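Local coordinates for SPBc2 prophage-derived uncharacterized protein yorR (PDB 3KB2) that binds a phosphorylated guanine nucleotide together with magnesium in a P-loop kinase-like fold and may act as a dTMP kinase, at residues S15-K20 against D154-D159. Residues are numbered along the deposited sequence; the frame is centred on the assembly and turned at random.
Sequences STVAAK and DEIAKD. With MG (magnesium ion), chain D; G3D (guanosine-3'-monophosphate-5'-diphosphate), chain C.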
loop_
_atom_site.group_PDB
_atom_site.type_symbol
_atom_site.label_atom_id
_atom_site.label_comp_id
_atom_site.label_asym_id
_atom_site.label_seq_id
_atom_site.Cartn_x
_atom_site.Cartn_y
_atom_site.Cartn_z
ATOM N N SER A 15 -17.054 -3.897 2.535
ATOM C CA SER A 15 -17.631 -4.320 1.264
ATOM C C SER A 15 -18.670 -5.426 1.378
ATOM O O SER A 15 -19.617 -5.492 0.590
ATOM C CB SER A 15 -16.513 -4.738 0.324
ATOM O OG SER A 15 -15.764 -3.584 -0.018
ATOM N N THR A 16 -18.478 -6.295 2.366
ATOM C CA THR A 16 -19.395 -7.398 2.633
ATOM C C THR A 16 -20.690 -6.769 3.147
ATOM O O THR A 16 -21.774 -7.053 2.639
ATOM C CB THR A 16 -18.813 -8.338 3.710
ATOM O OG1 THR A 16 -17.546 -8.824 3.259
ATOM C CG2 THR A 16 -19.736 -9.531 3.966
ATOM N N VAL A 17 -20.573 -5.904 4.154
ATOM C CA VAL A 17 -21.756 -5.252 4.701
ATOM C C VAL A 17 -22.496 -4.544 3.582
ATOM O O VAL A 17 -23.709 -4.672 3.453
ATOM C CB VAL A 17 -21.391 -4.232 5.801
ATOM C CG1 VAL A 17 -22.599 -3.368 6.136
ATOM C CG2 VAL A 17 -20.942 -4.972 7.037
ATOM N N ALA A 18 -21.750 -3.809 2.766
ATOM C CA ALA A 18 -22.317 -3.071 1.648
ATOM C C ALA A 18 -23.148 -3.979 0.735
ATOM O O ALA A 18 -24.254 -3.622 0.307
ATOM C CB ALA A 18 -21.198 -2.415 0.856
ATOM N N ALA A 19 -22.606 -5.154 0.433
ATOM C CA ALA A 19 -23.284 -6.112 -0.432
ATOM C C ALA A 19 -24.563 -6.647 0.205
ATOM O O ALA A 19 -25.565 -6.854 -0.474
ATOM C CB ALA A 19 -22.339 -7.276 -0.755
ATOM N N LYS A 20 -24.514 -6.884 1.516
ATOM C CA LYS A 20 -25.663 -7.405 2.251
ATOM C C LYS A 20 -26.753 -6.331 2.394
ATOM O O LYS A 20 -27.951 -6.628 2.304
ATOM C CB LYS A 20 -25.214 -7.908 3.635
ATOM C CG LYS A 20 -24.262 -9.120 3.609
ATOM C CD LYS A 20 -23.752 -9.463 5.010
ATOM C CE LYS A 20 -23.298 -10.925 5.146
ATOM N NZ LYS A 20 -22.321 -11.336 4.115
ATOM N N ASP A 154 -23.364 -9.964 9.089
ATOM C CA ASP A 154 -24.806 -10.184 9.096
ATOM C C ASP A 154 -25.431 -9.336 10.194
ATOM O O ASP A 154 -26.373 -8.587 9.955
ATOM C CB ASP A 154 -25.139 -11.652 9.371
ATOM C CG ASP A 154 -25.276 -12.466 8.107
ATOM O OD1 ASP A 154 -25.679 -13.646 8.200
ATOM O OD2 ASP A 154 -24.982 -11.925 7.023
ATOM N N GLU A 155 -24.899 -9.469 11.403
ATOM C CA GLU A 155 -25.396 -8.728 12.551
ATOM C C GLU A 155 -25.308 -7.221 12.335
ATOM O O GLU A 155 -26.200 -6.475 12.746
ATOM C CB GLU A 155 -24.622 -9.135 13.814
ATOM C CG GLU A 155 -25.017 -10.512 14.364
ATOM C CD GLU A 155 -24.037 -11.063 15.402
ATOM O OE1 GLU A 155 -24.374 -12.080 16.049
ATOM O OE2 GLU A 155 -22.934 -10.493 15.561
ATOM N N ILE A 156 -24.241 -6.775 11.680
ATOM C CA ILE A 156 -24.072 -5.357 11.416
ATOM C C ILE A 156 -25.125 -4.883 10.406
ATOM O O ILE A 156 -25.857 -3.925 10.673
ATOM C CB ILE A 156 -22.612 -5.074 10.951
ATOM C CG1 ILE A 156 -21.686 -5.208 12.170
ATOM C CG2 ILE A 156 -22.479 -3.671 10.336
ATOM C CD1 ILE A 156 -20.217 -5.038 11.876
ATOM N N ALA A 157 -25.231 -5.569 9.272
ATOM C CA ALA A 157 -26.220 -5.195 8.268
ATOM C C ALA A 157 -27.625 -5.162 8.879
ATOM O O ALA A 157 -28.403 -4.250 8.605
ATOM C CB ALA A 157 -26.170 -6.160 7.097
ATOM N N LYS A 158 -27.947 -6.144 9.713
ATOM C CA LYS A 158 -29.252 -6.178 10.366
ATOM C C LYS A 158 -29.436 -4.924 11.224
ATOM O O LYS A 158 -30.495 -4.304 11.188
ATOM C CB LYS A 158 -29.371 -7.448 11.213
ATOM C CG LYS A 158 -30.530 -7.470 12.195
ATOM C CD LYS A 158 -30.584 -8.817 12.932
ATOM C CE LYS A 158 -31.779 -8.888 13.876
ATOM N NZ LYS A 158 -33.056 -8.625 13.139
ATOM N N ASP A 159 -28.408 -4.537 11.980
ATOM C CA ASP A 159 -28.503 -3.331 12.813
ATOM C C ASP A 159 -28.738 -2.089 11.968
ATOM O O ASP A 159 -29.558 -1.247 12.313
ATOM C CB ASP A 159 -27.234 -3.114 13.634
ATOM C CG ASP A 159 -27.308 -3.757 15.008
ATOM O OD1 ASP A 159 -28.329 -4.412 15.317
ATOM O OD2 ASP A 159 -26.341 -3.602 15.781
HETATM MG MG MG D . -13.517 -3.205 0.382
HETATM P PB G3D C . -13.156 -4.655 3.593
HETATM O O1B G3D C . -11.676 -4.370 3.329
HETATM O O2B G3D C . -13.807 -3.893 4.663
HETATM O O3B G3D C . -13.981 -4.434 2.175
HETATM P PA G3D C . -14.483 -7.170 3.218
HETATM O O3A G3D C . -13.376 -6.178 3.831
HETATM O O1A G3D C . -15.837 -6.733 3.521
HETATM O O2A G3D C . -14.089 -7.402 1.752
HETATM O "O5'" G3D C . -14.237 -8.527 4.144
HETATM C "C5'" G3D C . -12.783 -8.799 4.289
HETATM C "C4'" G3D C . -12.931 -10.370 4.590
HETATM O "O4'" G3D C . -13.579 -10.702 5.829
HETATM C "C3'" G3D C . -13.556 -11.217 3.610
HETATM O "O3'" G3D C . -12.840 -12.404 3.386
HETATM C "C2'" G3D C . -15.055 -11.423 3.977
HETATM O "O2'" G3D C . -15.528 -12.578 3.557
HETATM C "C1'" G3D C . -14.651 -11.631 5.631
HETATM N N9 G3D C . -15.931 -11.490 6.421
HETATM C C8 G3D C . -17.025 -10.755 5.984
HETATM N N7 G3D C . -17.829 -10.971 7.049
HETATM C C5 G3D C . -17.355 -11.880 7.997
HETATM C C6 G3D C . -17.919 -12.265 9.054
HETATM O O6 G3D C . -18.986 -12.073 9.713
HETATM N N1 G3D C . -16.991 -13.148 9.842
HETATM C C2 G3D C . -15.852 -13.365 9.292
HETATM N N2 G3D C . -14.918 -14.184 10.130
HETATM N N3 G3D C . -15.232 -12.887 8.225
HETATM C C4 G3D C . -16.142 -12.157 7.585
HETATM P P1 G3D C . -12.392 -12.883 2.199
HETATM O O4P G3D C . -13.337 -13.779 1.606
HETATM O O5P G3D C . -11.116 -13.737 2.675
HETATM O O6P G3D C . -11.681 -11.925 1.239
HETATM O O HOH W 1 -13.549 -5.543 0.072
HETATM O O HOH W 2 -13.986 -1.177 1.275
HETATM O O HOH W 3 -12.864 -2.979 -1.806
HETATM O O HOH W 4 -11.412 -2.883 1.118
#
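Lys20 reaches from helix 14-25 across to helix 153-166, and its course from CB to NZ traces much of the contact. Lys20 CB packs against Ala157 CB, the methyl group, at 4.0 Å. With CG anti to the carbonyl carbon (chi1 -65°), the chain extends toward the start of the partner helix, carrying CD and CE past the carboxylate of Asp154. CE and OD2 are modelled implausibly close, so the placing of that oxygen is doubtful. A bend at the last torsion (chi4 53°) leaves Lys20 NZ 4.0 Å from Asp154 OD2, at best a long salt bridge. Deeper in, Val17 CG2 meets Ile156 CG2 at 3.9 Å, the two side chains crossing at about a right angle; both also touch Leu101 of strand 96-102, so the helices share a seat on the central parallel sheet. The segment axes approach to 9.1 Å at a crossing angle of -51°. The first turn of helix 14-25 ends a P-loop-like segment and grips the nucleotide: Thr16 N and OG1 both donate to O1A of the ligand, OG1 at 2.7 Å, while Ser15 OG binds magnesium at 2.3 Å and is hydrogen-bonded to Asp61. Ser153 OG, at the start of the other helix, is also hydrogen-bonded to the ligand. The chemistry thus divides: apolar contacts join the helices, polar groups hold phosphate and metal, and little can rest on any ion pair at the rim.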